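Local coordinates for 5-ketofructose reductase (Gluconobacter sp., PDB 7COK), which probably reduces 5-ketofructose to fructose with a nicotinamide cofactor, as a member of a novel class in the shikimate dehydrogenase family, at residues H150-N155 with E177-S182; T16-N21 with Y40-V45; M251-G256 with L268-M273. One frame throughout, in Å; residues are numbered along the deposited sequence.

Contact 1 of 3, residues H150-N155 with E177-S182; sequences HITIVN and EAQAWS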
ATOM      1  N   HIS A 150     -22.162  18.975 -31.471  1.00 15.45           N
ATOM      2  CA  HIS A 150     -21.535  20.283 -31.500  1.00 14.63           C
ATOM      3  C   HIS A 150     -21.069  20.681 -30.117  1.00 14.39           C
ATOM      4  O   HIS A 150     -21.832  20.588 -29.149  1.00 14.45           O
ATOM      5  CB  HIS A 150     -22.520  21.331 -32.044  1.00 15.09           C
ATOM      6  CG  HIS A 150     -21.866  22.620 -32.412  1.00 16.18           C
ATOM      7  ND1 HIS A 150     -21.576  23.592 -31.483  1.00 16.57           N
ATOM      8  CD2 HIS A 150     -21.409  23.085 -33.602  1.00 16.73           C
ATOM      9  CE1 HIS A 150     -20.965  24.601 -32.079  1.00 16.89           C
ATOM     10  NE2 HIS A 150     -20.865  24.324 -33.367  1.00 17.50           N
ATOM     11  N   ILE A 151     -19.806  21.097 -30.036  1.00 14.40           N
ATOM     12  CA  ILE A 151     -19.203  21.454 -28.756  1.00 14.19           C
ATOM     13  C   ILE A 151     -18.555  22.813 -28.891  1.00 13.92           C
ATOM     14  O   ILE A 151     -17.663  23.001 -29.723  1.00 14.49           O
ATOM     15  CB  ILE A 151     -18.186  20.399 -28.247  1.00 14.73           C
ATOM     16  CG1 ILE A 151     -18.856  19.029 -28.088  1.00 15.36           C
ATOM     17  CG2 ILE A 151     -17.601  20.820 -26.888  1.00 14.65           C
ATOM     18  CD1 ILE A 151     -17.898  17.850 -28.042  1.00 14.71           C
ATOM     19  N   THR A 152     -18.995  23.732 -28.047  1.00 13.01           N
ATOM     20  CA  THR A 152     -18.481  25.109 -28.018  1.00 13.29           C
ATOM     21  C   THR A 152     -17.661  25.222 -26.742  1.00 13.10           C
ATOM     22  O   THR A 152     -18.169  24.898 -25.661  1.00 13.73           O
ATOM     23  CB  THR A 152     -19.609  26.175 -28.025  1.00 13.72           C
ATOM     24  OG1 THR A 152     -20.391  26.060 -29.217  1.00 15.55           O
ATOM     25  CG2 THR A 152     -19.015  27.601 -27.985  1.00 14.31           C
ATOM     26  N   ILE A 153     -16.403  25.647 -26.867  1.00 13.48           N
ATOM     27  CA  ILE A 153     -15.519  25.818 -25.719  1.00 12.67           C
ATOM     28  C   ILE A 153     -15.303  27.315 -25.543  1.00 13.33           C
ATOM     29  O   ILE A 153     -14.956  28.000 -26.503  1.00 13.61           O
ATOM     30  CB  ILE A 153     -14.175  25.062 -25.876  1.00 13.07           C
ATOM     31  CG1 ILE A 153     -14.429  23.573 -26.156  1.00 13.67           C
ATOM     32  CG2 ILE A 153     -13.359  25.184 -24.604  1.00 12.65           C
ATOM     33  CD1 ILE A 153     -14.502  23.202 -27.625  1.00 14.61           C
ATOM     34  N   VAL A 154     -15.587  27.811 -24.347  1.00 12.88           N
ATOM     35  CA  VAL A 154     -15.618  29.248 -24.035  1.00 13.39           C
ATOM     36  C   VAL A 154     -14.501  29.519 -23.036  1.00 13.59           C
ATOM     37  O   VAL A 154     -14.380  28.867 -21.993  1.00 13.16           O
ATOM     38  CB  VAL A 154     -17.016  29.709 -23.487  1.00 13.19           C
ATOM     39  CG1 VAL A 154     -17.099  31.221 -23.336  1.00 14.60           C
ATOM     40  CG2 VAL A 154     -18.133  29.283 -24.415  1.00 14.24           C
ATOM     41  N   ASN A 155     -13.606  30.435 -23.399  1.00 14.54           N
ATOM     42  CA  ASN A 155     -12.459  30.727 -22.553  1.00 14.75           C
ATOM     43  C   ASN A 155     -11.997  32.160 -22.772  1.00 15.47           C
ATOM     44  O   ASN A 155     -12.084  32.670 -23.882  1.00 15.54           O
ATOM     45  CB  ASN A 155     -11.310  29.761 -22.895  1.00 15.30           C
ATOM     46  CG  ASN A 155     -10.318  29.592 -21.752  1.00 14.89           C
ATOM     47  OD1 ASN A 155     -10.685  29.270 -20.624  1.00 15.95           O
ATOM     48  ND2 ASN A 155      -9.034  29.807 -22.051  1.00 14.71           N
ATOM     49  N   GLU A 177     -16.087  24.255 -31.755  1.00 15.49           N
ATOM     50  CA  GLU A 177     -16.067  25.705 -31.973  1.00 16.47           C
ATOM     51  C   GLU A 177     -15.507  26.365 -30.725  1.00 15.83           C
ATOM     52  O   GLU A 177     -15.834  25.959 -29.598  1.00 17.31           O
ATOM     53  CB  GLU A 177     -17.492  26.208 -32.188  1.00 18.07           C
ATOM     54  CG  GLU A 177     -17.598  27.675 -32.602  1.00 21.44           C
ATOM     55  CD  GLU A 177     -19.015  28.212 -32.522  1.00 23.61           C
ATOM     56  OE1 GLU A 177     -19.186  29.442 -32.484  1.00 28.33           O
ATOM     57  OE2 GLU A 177     -19.971  27.416 -32.511  1.00 25.72           O
ATOM     58  N   ALA A 178     -14.665  27.378 -30.915  1.00 14.48           N
ATOM     59  CA  ALA A 178     -14.131  28.177 -29.813  1.00 14.13           C
ATOM     60  C   ALA A 178     -14.719  29.575 -29.790  1.00 15.48           C
ATOM     61  O   ALA A 178     -14.948  30.185 -30.836  1.00 15.57           O
ATOM     62  CB  ALA A 178     -12.617  28.274 -29.919  1.00 14.85           C
ATOM     63  N   GLN A 179     -14.964  30.085 -28.588  1.00 16.02           N
ATOM     64  CA  GLN A 179     -15.472  31.452 -28.418  1.00 16.43           C
ATOM     65  C   GLN A 179     -14.736  32.135 -27.285  1.00 15.41           C
ATOM     66  O   GLN A 179     -14.570  31.563 -26.195  1.00 16.08           O
ATOM     67  CB  GLN A 179     -16.990  31.472 -28.143  1.00 17.20           C
ATOM     68  CG  GLN A 179     -17.850  31.058 -29.330  1.00 20.13           C
ATOM     69  CD  GLN A 179     -17.951  32.119 -30.429  1.00 21.15           C
ATOM     70  OE1 GLN A 179     -17.756  33.316 -30.193  1.00 24.43           O
ATOM     71  NE2 GLN A 179     -18.284  31.675 -31.637  1.00 24.20           N
ATOM     72  N   ALA A 180     -14.289  33.363 -27.527  1.00 15.80           N
ATOM     73  CA  ALA A 180     -13.677  34.170 -26.481  1.00 15.08           C
ATOM     74  C   ALA A 180     -14.756  34.536 -25.484  1.00 16.81           C
ATOM     75  O   ALA A 180     -15.916  34.794 -25.870  1.00 17.14           O
ATOM     76  CB  ALA A 180     -13.043  35.430 -27.075  1.00 16.26           C
ATOM     77  N   TRP A 181     -14.369  34.541 -24.214  1.00 15.67           N
ATOM     78  CA  TRP A 181     -15.283  34.833 -23.112  1.00 16.81           C
ATOM     79  C   TRP A 181     -15.106  36.294 -22.731  1.00 17.37           C
ATOM     80  O   TRP A 181     -14.030  36.698 -22.273  1.00 18.73           O
ATOM     81  CB  TRP A 181     -14.937  33.947 -21.924  1.00 15.91           C
ATOM     82  CG  TRP A 181     -16.026  33.782 -20.914  1.00 15.49           C
ATOM     83  CD1 TRP A 181     -17.132  34.572 -20.732  1.00 16.22           C
ATOM     84  CD2 TRP A 181     -16.079  32.777 -19.916  1.00 15.49           C
ATOM     85  NE1 TRP A 181     -17.886  34.093 -19.694  1.00 14.98           N
ATOM     86  CE2 TRP A 181     -17.263  32.990 -19.169  1.00 15.44           C
ATOM     87  CE3 TRP A 181     -15.259  31.688 -19.596  1.00 16.17           C
ATOM     88  CZ2 TRP A 181     -17.640  32.147 -18.110  1.00 15.54           C
ATOM     89  CZ3 TRP A 181     -15.631  30.849 -18.537  1.00 17.15           C
ATOM     90  CH2 TRP A 181     -16.808  31.089 -17.807  1.00 16.20           C
ATOM     91  N   SER A 182     -16.154  37.083 -22.959  1.00 19.45           N
ATOM     92  CA  SER A 182     -16.171  38.498 -22.599  1.00 21.77           C
ATOM     93  C   SER A 182     -17.547  38.818 -22.010  1.00 22.70           C
ATOM     94  O   SER A 182     -18.571  38.744 -22.708  1.00 25.56           O
ATOM     95  CB  SER A 182     -15.875  39.358 -23.827  1.00 23.20           C
ATOM     96  OG  SER A 182     -15.820  40.730 -23.471  1.00 25.63           O
TER
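The indole of W181 lies across V154, with V154 CG1 over one face, displaced toward the rim and 4.1 Å from the centroid of the five-membered ring, a CH-pi contact. N155 CA sits at the edge of the indole, near its plane, and W181 NE1 bonds to P210 O. At the other end of the pair, the imidazole of H150 is met at its edge, in plane, by T152 OG1 and by E177 OE2, which comes 3.0 Å from H150 CE1. Strands 150-155 and 175-180 are the two parallel strands of a beta-alpha-beta crossover through helix 158-171, in the Rossmann-type half of the enzyme; strand 175-180 is an edge strand of its sheet within this chain. The ladder is regular: E177 N gives to I151 O, I153 N to E177 O at 2.8 Å, Q179 N to I153 O, and N155 N to Q179 O.

E177 puts its CG anti to the backbone N (chi1 -173°) and runs extended from there, side by side with T152 and pointing the same way. Its carboxylate plane stands 77° from the imidazole. E177 OE1 accepts from Q179 NE2 at 2.6 Å on the anti side, and Q179 CG in turn packs against T152 CG2 at 3.9 Å. An alanine at E177, lacking the carboxylate, would probably leave the Q179 amide without this acceptor and freer to turn, and the H150 edge without that oxygen beside it. On the opposite face of the sheet, I153 and A178 both pack on A161 of helix 158-171.

The last rung departs from the pattern: W181 N reaches N155 O at 3.0 Å from above the carbonyl plane, 63° out of it.

Contact 2 of 3, residues T16-N21 with Y40-V45; sequences TPCADN and YINCDV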
ATOM      1  N   THR A  16       2.092  14.313  -6.672  1.00 13.54           N
ATOM      2  CA  THR A  16       2.704  15.185  -5.677  1.00 14.36           C
ATOM      3  C   THR A  16       2.210  16.618  -5.857  1.00 14.28           C
ATOM      4  O   THR A  16       2.211  17.115  -6.993  1.00 15.01           O
ATOM      5  CB  THR A  16       4.264  15.106  -5.648  1.00 14.40           C
ATOM      6  OG1 THR A  16       4.748  15.797  -4.495  1.00 14.68           O
ATOM      7  CG2 THR A  16       4.947  15.671  -6.893  1.00 15.02           C
ATOM      8  N   PRO A  17       1.758  17.276  -4.779  1.00 14.88           N
ATOM      9  CA  PRO A  17       1.563  16.713  -3.432  1.00 15.96           C
ATOM     10  C   PRO A  17       0.311  15.828  -3.374  1.00 16.57           C
ATOM     11  O   PRO A  17      -0.551  15.935  -4.234  1.00 18.20           O
ATOM     12  CB  PRO A  17       1.365  17.967  -2.570  1.00 16.75           C
ATOM     13  CG  PRO A  17       0.788  18.978  -3.507  1.00 15.66           C
ATOM     14  CD  PRO A  17       1.455  18.724  -4.825  1.00 15.57           C
ATOM     15  N   CYS A  18       0.243  14.934  -2.395  1.00 16.10           N
ATOM     16  CA  CYS A  18      -0.911  14.036  -2.282  1.00 15.70           C
ATOM     17  C   CYS A  18      -1.721  14.131  -0.992  1.00 16.20           C
ATOM     18  O   CYS A  18      -2.763  13.468  -0.873  1.00 15.25           O
ATOM     19  CB  CYS A  18      -0.481  12.582  -2.514  1.00 15.97           C
ATOM     20  SG  CYS A  18       0.408  11.848  -1.144  1.00 17.16           S
ATOM     21  N   ALA A  19      -1.266  14.955  -0.045  1.00 16.27           N
ATOM     22  CA  ALA A  19      -1.834  14.958   1.303  1.00 17.27           C
ATOM     23  C   ALA A  19      -3.271  15.462   1.339  1.00 17.65           C
ATOM     24  O   ALA A  19      -4.042  15.081   2.230  1.00 18.69           O
ATOM     25  CB  ALA A  19      -0.956  15.770   2.244  1.00 17.07           C
ATOM     26  N   ASP A  20      -3.655  16.269   0.361  1.00 18.10           N
ATOM     27  CA  ASP A  20      -4.999  16.845   0.361  1.00 19.83           C
ATOM     28  C   ASP A  20      -5.978  16.112  -0.554  1.00 19.34           C
ATOM     29  O   ASP A  20      -7.120  16.538  -0.711  1.00 20.90           O
ATOM     30  CB  ASP A  20      -4.948  18.319  -0.014  1.00 21.98           C
ATOM     31  CG  ASP A  20      -4.250  19.169   1.017  1.00 23.20           C
ATOM     32  OD1 ASP A  20      -4.414  18.949   2.243  1.00 24.59           O
ATOM     33  OD2 ASP A  20      -3.533  20.096   0.588  1.00 26.00           O
ATOM     34  N   ASN A  21      -5.540  14.993  -1.127  1.00 17.76           N
ATOM     35  CA  ASN A  21      -6.347  14.218  -2.060  1.00 16.39           C
ATOM     36  C   ASN A  21      -7.208  13.179  -1.334  1.00 15.67           C
ATOM     37  O   ASN A  21      -6.682  12.230  -0.778  1.00 14.81           O
ATOM     38  CB  ASN A  21      -5.426  13.562  -3.092  1.00 17.36           C
ATOM     39  CG  ASN A  21      -6.172  12.919  -4.237  1.00 19.17           C
ATOM     40  OD1 ASN A  21      -7.236  12.326  -4.069  1.00 19.39           O
ATOM     41  ND2 ASN A  21      -5.582  12.995  -5.425  1.00 19.60           N
ATOM     42  N   TYR A  40      -6.258   1.131  -1.001  1.00 11.31           N
ATOM     43  CA  TYR A  40      -5.828   2.194  -1.895  1.00 11.52           C
ATOM     44  C   TYR A  40      -4.694   2.909  -1.197  1.00 11.26           C
ATOM     45  O   TYR A  40      -4.893   3.532  -0.141  1.00 12.40           O
ATOM     46  CB  TYR A  40      -6.991   3.141  -2.117  1.00 11.51           C
ATOM     47  CG  TYR A  40      -6.765   4.190  -3.204  1.00 11.94           C
ATOM     48  CD1 TYR A  40      -6.076   5.376  -2.925  1.00 12.29           C
ATOM     49  CD2 TYR A  40      -7.266   4.011  -4.485  1.00 13.04           C
ATOM     50  CE1 TYR A  40      -5.904   6.352  -3.904  1.00 12.85           C
ATOM     51  CE2 TYR A  40      -7.085   4.983  -5.462  1.00 12.88           C
ATOM     52  CZ  TYR A  40      -6.415   6.154  -5.154  1.00 12.80           C
ATOM     53  OH  TYR A  40      -6.246   7.135  -6.136  1.00 13.92           O
ATOM     54  N   ILE A  41      -3.509   2.865  -1.814  1.00 10.72           N
ATOM     55  CA  ILE A  41      -2.300   3.426  -1.247  1.00 11.41           C
ATOM     56  C   ILE A  41      -1.950   4.769  -1.910  1.00 10.57           C
ATOM     57  O   ILE A  41      -1.518   4.810  -3.066  1.00 11.24           O
ATOM     58  CB  ILE A  41      -1.109   2.420  -1.352  1.00 12.12           C
ATOM     59  CG1 ILE A  41      -1.496   0.996  -0.850  1.00 12.70           C
ATOM     60  CG2 ILE A  41       0.121   2.970  -0.655  1.00 13.55           C
ATOM     61  CD1 ILE A  41      -2.146   0.903   0.515  1.00 14.27           C
ATOM     62  N   ASN A  42      -2.130   5.856  -1.155  1.00 10.94           N
ATOM     63  CA  ASN A  42      -1.908   7.215  -1.646  1.00 11.20           C
ATOM     64  C   ASN A  42      -0.441   7.597  -1.453  1.00 11.98           C
ATOM     65  O   ASN A  42       0.024   7.825  -0.323  1.00 12.32           O
ATOM     66  CB  ASN A  42      -2.819   8.165  -0.861  1.00 11.77           C
ATOM     67  CG  ASN A  42      -2.787   9.596  -1.386  1.00 12.64           C
ATOM     68  OD1 ASN A  42      -2.582   9.823  -2.563  1.00 12.87           O
ATOM     69  ND2 ASN A  42      -3.042  10.562  -0.501  1.00 12.02           N
ATOM     70  N   CYS A  43       0.302   7.618  -2.559  1.00 11.91           N
ATOM     71  CA  CYS A  43       1.764   7.819  -2.527  1.00 12.13           C
ATOM     72  C   CYS A  43       2.179   9.175  -3.057  1.00 11.90           C
ATOM     73  O   CYS A  43       1.664   9.637  -4.065  1.00 11.74           O
ATOM     74  CB  CYS A  43       2.459   6.770  -3.383  1.00 13.03           C
ATOM     75  SG  CYS A  43       2.123   5.060  -2.915  1.00 13.57           S
ATOM     76  N   ASP A  44       3.144   9.787  -2.369  1.00 12.60           N
ATOM     77  CA  ASP A  44       3.691  11.018  -2.849  1.00 13.35           C
ATOM     78  C   ASP A  44       4.920  10.690  -3.679  1.00 13.43           C
ATOM     79  O   ASP A  44       5.970  10.333  -3.144  1.00 14.57           O
ATOM     80  CB  ASP A  44       4.011  11.960  -1.701  1.00 14.41           C
ATOM     81  CG  ASP A  44       4.079  13.377  -2.142  1.00 17.46           C
ATOM     82  OD1 ASP A  44       5.039  13.709  -2.855  1.00 17.66           O
ATOM     83  OD2 ASP A  44       3.174  14.159  -1.803  1.00 18.93           O
ATOM     84  N   VAL A  45       4.764  10.799  -4.993  1.00 12.49           N
ATOM     85  CA  VAL A  45       5.789  10.356  -5.930  1.00 12.24           C
ATOM     86  C   VAL A  45       6.265  11.581  -6.700  1.00 12.29           C
ATOM     87  O   VAL A  45       5.468  12.273  -7.333  1.00 12.49           O
ATOM     88  CB  VAL A  45       5.225   9.298  -6.919  1.00 11.85           C
ATOM     89  CG1 VAL A  45       6.242   8.951  -7.978  1.00 11.66           C
ATOM     90  CG2 VAL A  45       4.797   8.025  -6.196  1.00 11.80           C
TER
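T16 and D44 cross obliquely, hydroxyl against carboxylate. T16 OG1 is anti to its backbone N (chi1 -169°), and from there it donates to D44 OD1 at 2.7 Å, meeting that oxygen on its syn side, 21° out of the carboxylate plane. The other oxygen, D44 OD2, faces the loop backbone and takes a weak bond from C18 N at 3.1 Å. Both carboxylate oxygens are therefore turned to the 16-21 loop, while OD1 also forms a salt bridge to K46 NZ, which is likely to stabilise the negative charge. T16 CG2, the other branch, rests on V45 O at 3.5 Å.

C18 comes in between D44 and N42. Its SG lies against D44 CB at 3.6 Å, and its CB approaches N42 OD1 at 3.5 Å. The amide of N42 is turned so that ND2 gives a hydrogen bond to C18 O at 2.9 Å, with the acceptor close to the amide plane but the donor well above the carbonyl plane. N21 N, closing the type I turn from C18 to N21, reaches the same oxygen from the opposite face at 3.2 Å, so two donors hold C18 O. N42 ND2 has a second acceptor in F6 O of the second subunit, and R7 of that subunit packs on C18 and D44, which places the contact at the dimer interface.

The loop, entered through a cis peptide before P17, links strand 9-15 to helix 23-34 and is thus pinned to the neighbouring parallel strand 38-44. Strand 9-15, helix 23-34 and strand 38-44 make up the opening beta-alpha-beta unit of the substrate-binding domain of shikimate dehydrogenases.

Contact 3 of 3, residues M251-G256 with L268-M273; sequences MLVNQG and LDSAVM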
ATOM      1  N   MET A 251     -19.760  13.472  -9.877  1.00 12.07           N
ATOM      2  CA  MET A 251     -18.859  13.142 -10.989  1.00 12.67           C
ATOM      3  C   MET A 251     -17.578  12.484 -10.486  1.00 13.02           C
ATOM      4  O   MET A 251     -17.093  11.503 -11.069  1.00 12.47           O
ATOM      5  CB  MET A 251     -18.522  14.394 -11.793  1.00 12.53           C
ATOM      6  CG  MET A 251     -19.686  15.032 -12.495  1.00 13.16           C
ATOM      7  SD  MET A 251     -19.082  16.447 -13.438  1.00 14.52           S
ATOM      8  CE  MET A 251     -20.589  17.416 -13.560  1.00 14.38           C
ATOM      9  N   LEU A 252     -17.028  13.017  -9.400  1.00 12.65           N
ATOM     10  CA  LEU A 252     -15.887  12.392  -8.749  1.00 12.90           C
ATOM     11  C   LEU A 252     -16.211  10.970  -8.287  1.00 12.27           C
ATOM     12  O   LEU A 252     -15.411  10.056  -8.482  1.00 12.04           O
ATOM     13  CB  LEU A 252     -15.448  13.240  -7.561  1.00 14.53           C
ATOM     14  CG  LEU A 252     -14.333  14.265  -7.681  1.00 17.38           C
ATOM     15  CD1 LEU A 252     -14.017  14.731  -6.271  1.00 18.32           C
ATOM     16  CD2 LEU A 252     -13.089  13.707  -8.361  1.00 18.57           C
ATOM     17  N   VAL A 253     -17.385  10.778  -7.691  1.00 11.70           N
ATOM     18  CA  VAL A 253     -17.805   9.444  -7.292  1.00 11.85           C
ATOM     19  C   VAL A 253     -17.854   8.514  -8.498  1.00 12.07           C
ATOM     20  O   VAL A 253     -17.301   7.406  -8.459  1.00 12.07           O
ATOM     21  CB  VAL A 253     -19.137   9.503  -6.526  1.00 11.73           C
ATOM     22  CG1 VAL A 253     -19.705   8.105  -6.294  1.00 11.93           C
ATOM     23  CG2 VAL A 253     -18.926  10.204  -5.194  1.00 11.83           C
ATOM     24  N   ASN A 254     -18.475   8.979  -9.576  1.00 12.13           N
ATOM     25  CA  ASN A 254     -18.540   8.175 -10.804  1.00 12.40           C
ATOM     26  C   ASN A 254     -17.183   7.807 -11.357  1.00 12.53           C
ATOM     27  O   ASN A 254     -17.001   6.708 -11.867  1.00 13.11           O
ATOM     28  CB  ASN A 254     -19.397   8.848 -11.878  1.00 13.80           C
ATOM     29  CG  ASN A 254     -20.874   8.784 -11.558  1.00 15.44           C
ATOM     30  OD1 ASN A 254     -21.336   7.823 -10.924  1.00 17.40           O
ATOM     31  ND2 ASN A 254     -21.634   9.782 -12.006  1.00 16.58           N
ATOM     32  N   GLN A 255     -16.240   8.736 -11.271  1.00 12.52           N
ATOM     33  CA  GLN A 255     -14.886   8.492 -11.754  1.00 13.36           C
ATOM     34  C   GLN A 255     -14.218   7.373 -10.941  1.00 13.08           C
ATOM     35  O   GLN A 255     -13.548   6.490 -11.492  1.00 13.78           O
ATOM     36  CB  GLN A 255     -14.081   9.765 -11.614  1.00 14.94           C
ATOM     37  CG  GLN A 255     -12.701   9.666 -12.198  1.00 18.17           C
ATOM     38  CD  GLN A 255     -12.126  11.027 -12.537  1.00 19.58           C
ATOM     39  OE1 GLN A 255     -11.150  11.095 -13.263  1.00 20.27           O
ATOM     40  NE2 GLN A 255     -12.743  12.116 -12.028  1.00 21.47           N
ATOM     41  N   GLY A 256     -14.419   7.406  -9.630  1.00 13.13           N
ATOM     42  CA  GLY A 256     -13.915   6.329  -8.756  1.00 12.53           C
ATOM     43  C   GLY A 256     -14.569   5.002  -9.047  1.00 12.84           C
ATOM     44  O   GLY A 256     -13.900   3.961  -9.010  1.00 13.77           O
ATOM     45  N   LEU A 268     -18.577  -0.343  -7.195  1.00 12.63           N
ATOM     46  CA  LEU A 268     -18.737   0.104  -5.802  1.00 12.24           C
ATOM     47  C   LEU A 268     -20.006   0.921  -5.603  1.00 12.22           C
ATOM     48  O   LEU A 268     -20.606   1.406  -6.563  1.00 13.13           O
ATOM     49  CB  LEU A 268     -17.499   0.861  -5.294  1.00 12.61           C
ATOM     50  CG  LEU A 268     -16.164   0.110  -5.426  1.00 12.66           C
ATOM     51  CD1 LEU A 268     -15.042   1.024  -4.948  1.00 12.08           C
ATOM     52  CD2 LEU A 268     -16.150  -1.258  -4.746  1.00 12.62           C
ATOM     53  N   ASP A 269     -20.390   1.057  -4.331  1.00 12.49           N
ATOM     54  CA  ASP A 269     -21.611   1.758  -3.955  1.00 12.37           C
ATOM     55  C   ASP A 269     -21.384   3.276  -4.008  1.00 12.48           C
ATOM     56  O   ASP A 269     -20.595   3.831  -3.216  1.00 13.38           O
ATOM     57  CB  ASP A 269     -22.001   1.318  -2.541  1.00 12.96           C
ATOM     58  CG  ASP A 269     -23.314   1.914  -2.083  1.00 14.19           C
ATOM     59  OD1 ASP A 269     -24.364   1.446  -2.554  1.00 15.55           O
ATOM     60  OD2 ASP A 269     -23.286   2.840  -1.254  1.00 14.17           O
ATOM     61  N   SER A 270     -22.104   3.946  -4.911  1.00 12.49           N
ATOM     62  CA  SER A 270     -21.992   5.406  -5.055  1.00 13.19           C
ATOM     63  C   SER A 270     -22.428   6.174  -3.813  1.00 12.87           C
ATOM     64  O   SER A 270     -21.793   7.176  -3.474  1.00 12.66           O
ATOM     65  CB  SER A 270     -22.750   5.944  -6.278  1.00 14.70           C
ATOM     66  OG  SER A 270     -22.208   5.454  -7.485  1.00 18.90           O
ATOM     67  N   ALA A 271     -23.501   5.724  -3.149  1.00 12.48           N
ATOM     68  CA  ALA A 271     -24.018   6.441  -1.984  1.00 11.69           C
ATOM     69  C   ALA A 271     -22.980   6.603  -0.866  1.00 11.50           C
ATOM     70  O   ALA A 271     -22.794   7.698  -0.342  1.00 12.07           O
ATOM     71  CB  ALA A 271     -25.321   5.808  -1.462  1.00 11.58           C
ATOM     72  N   VAL A 272     -22.273   5.527  -0.522  1.00 12.43           N
ATOM     73  CA  VAL A 272     -21.302   5.616   0.562  1.00 12.72           C
ATOM     74  C   VAL A 272     -20.051   6.392   0.149  1.00 11.93           C
ATOM     75  O   VAL A 272     -19.474   7.121   0.979  1.00 11.96           O
ATOM     76  CB  VAL A 272     -20.959   4.248   1.188  1.00 13.94           C
ATOM     77  CG1 VAL A 272     -20.258   4.399   2.531  1.00 15.40           C
ATOM     78  CG2 VAL A 272     -22.222   3.484   1.455  1.00 17.83           C
ATOM     79  N   MET A 273     -19.702   6.306  -1.136  1.00 11.84           N
ATOM     80  CA  MET A 273     -18.581   7.073  -1.637  1.00 11.22           C
ATOM     81  C   MET A 273     -18.894   8.574  -1.564  1.00 11.08           C
ATOM     82  O   MET A 273     -18.081   9.371  -1.074  1.00 10.95           O
ATOM     83  CB  MET A 273     -18.250   6.636  -3.056  1.00 11.90           C
ATOM     84  CG  MET A 273     -17.692   5.223  -3.054  1.00 13.26           C
ATOM     85  SD  MET A 273     -17.527   4.555  -4.708  1.00 15.81           S
ATOM     86  CE  MET A 273     -16.022   5.382  -5.227  1.00 15.26           C
TER
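V253 turns its CG1 anti to the backbone N (chi1 171°), and this branch reaches S270 and the CB of M273, while CG2 faces the M273 backbone. M273 has CG anti to its carbonyl carbon and a bend at chi3 (78°) that brings CE back toward V253 and G256. The two segments belong to the paired C-terminal helices of the shikimate dehydrogenase family: the early part of helix 248-264 packs on the first turn of helix 270-281.

V253 CG1 packs on S270 O at 3.6 Å, S270 CB at 3.7 Å and M273 CB at 3.8 Å. It therefore lies against the first turn of that helix, touching its backbone as well as its side chains. On the second branch, V253 CG2 stands 4.0 Å from M273 C. The helices come close here, with V253 CA only 6.2 Å from M273 CA.

The methyl end of M273 lies over the backbone of helix 248-264, CE standing 4.1 Å from G256 C. G256 has no side chain in the way; a beta carbon there would fall about 3.1 Å from M273 CE, a tight fit. Apolar contact dominates the interface, and its buried part is continued by M26 of helix 23-34, which packs on both V253 and M273. Since helix 23-34 comes from the substrate-binding part of the sequence, the end of the chain folds back against that domain.

On the far side of helix 270-281 from V253, D269 is the N-cap: its OD2 accepts from V272 N at 3.0 Å, met on the anti side and 26° out of the carboxylate plane.

In the fold
The three contacts follow one another along the chain without touching. Contact 1 joins an edge strand of the Rossmann-type sheet to its neighbour, about 34 Å between centres from contact 2, and lies across the chain's centre from both others. Contact 2 is the more buried, built on polar side chains and backed by the second subunit, whereas contact 1 rests on a backbone ladder and is only partly buried. Contact 3 is apolar and partly buried, nearest the middle of the chain. It comes within about 7 Å of contact 2 at the nearest atoms, and helix 23-34, following the loop of contact 2, packs on its helices.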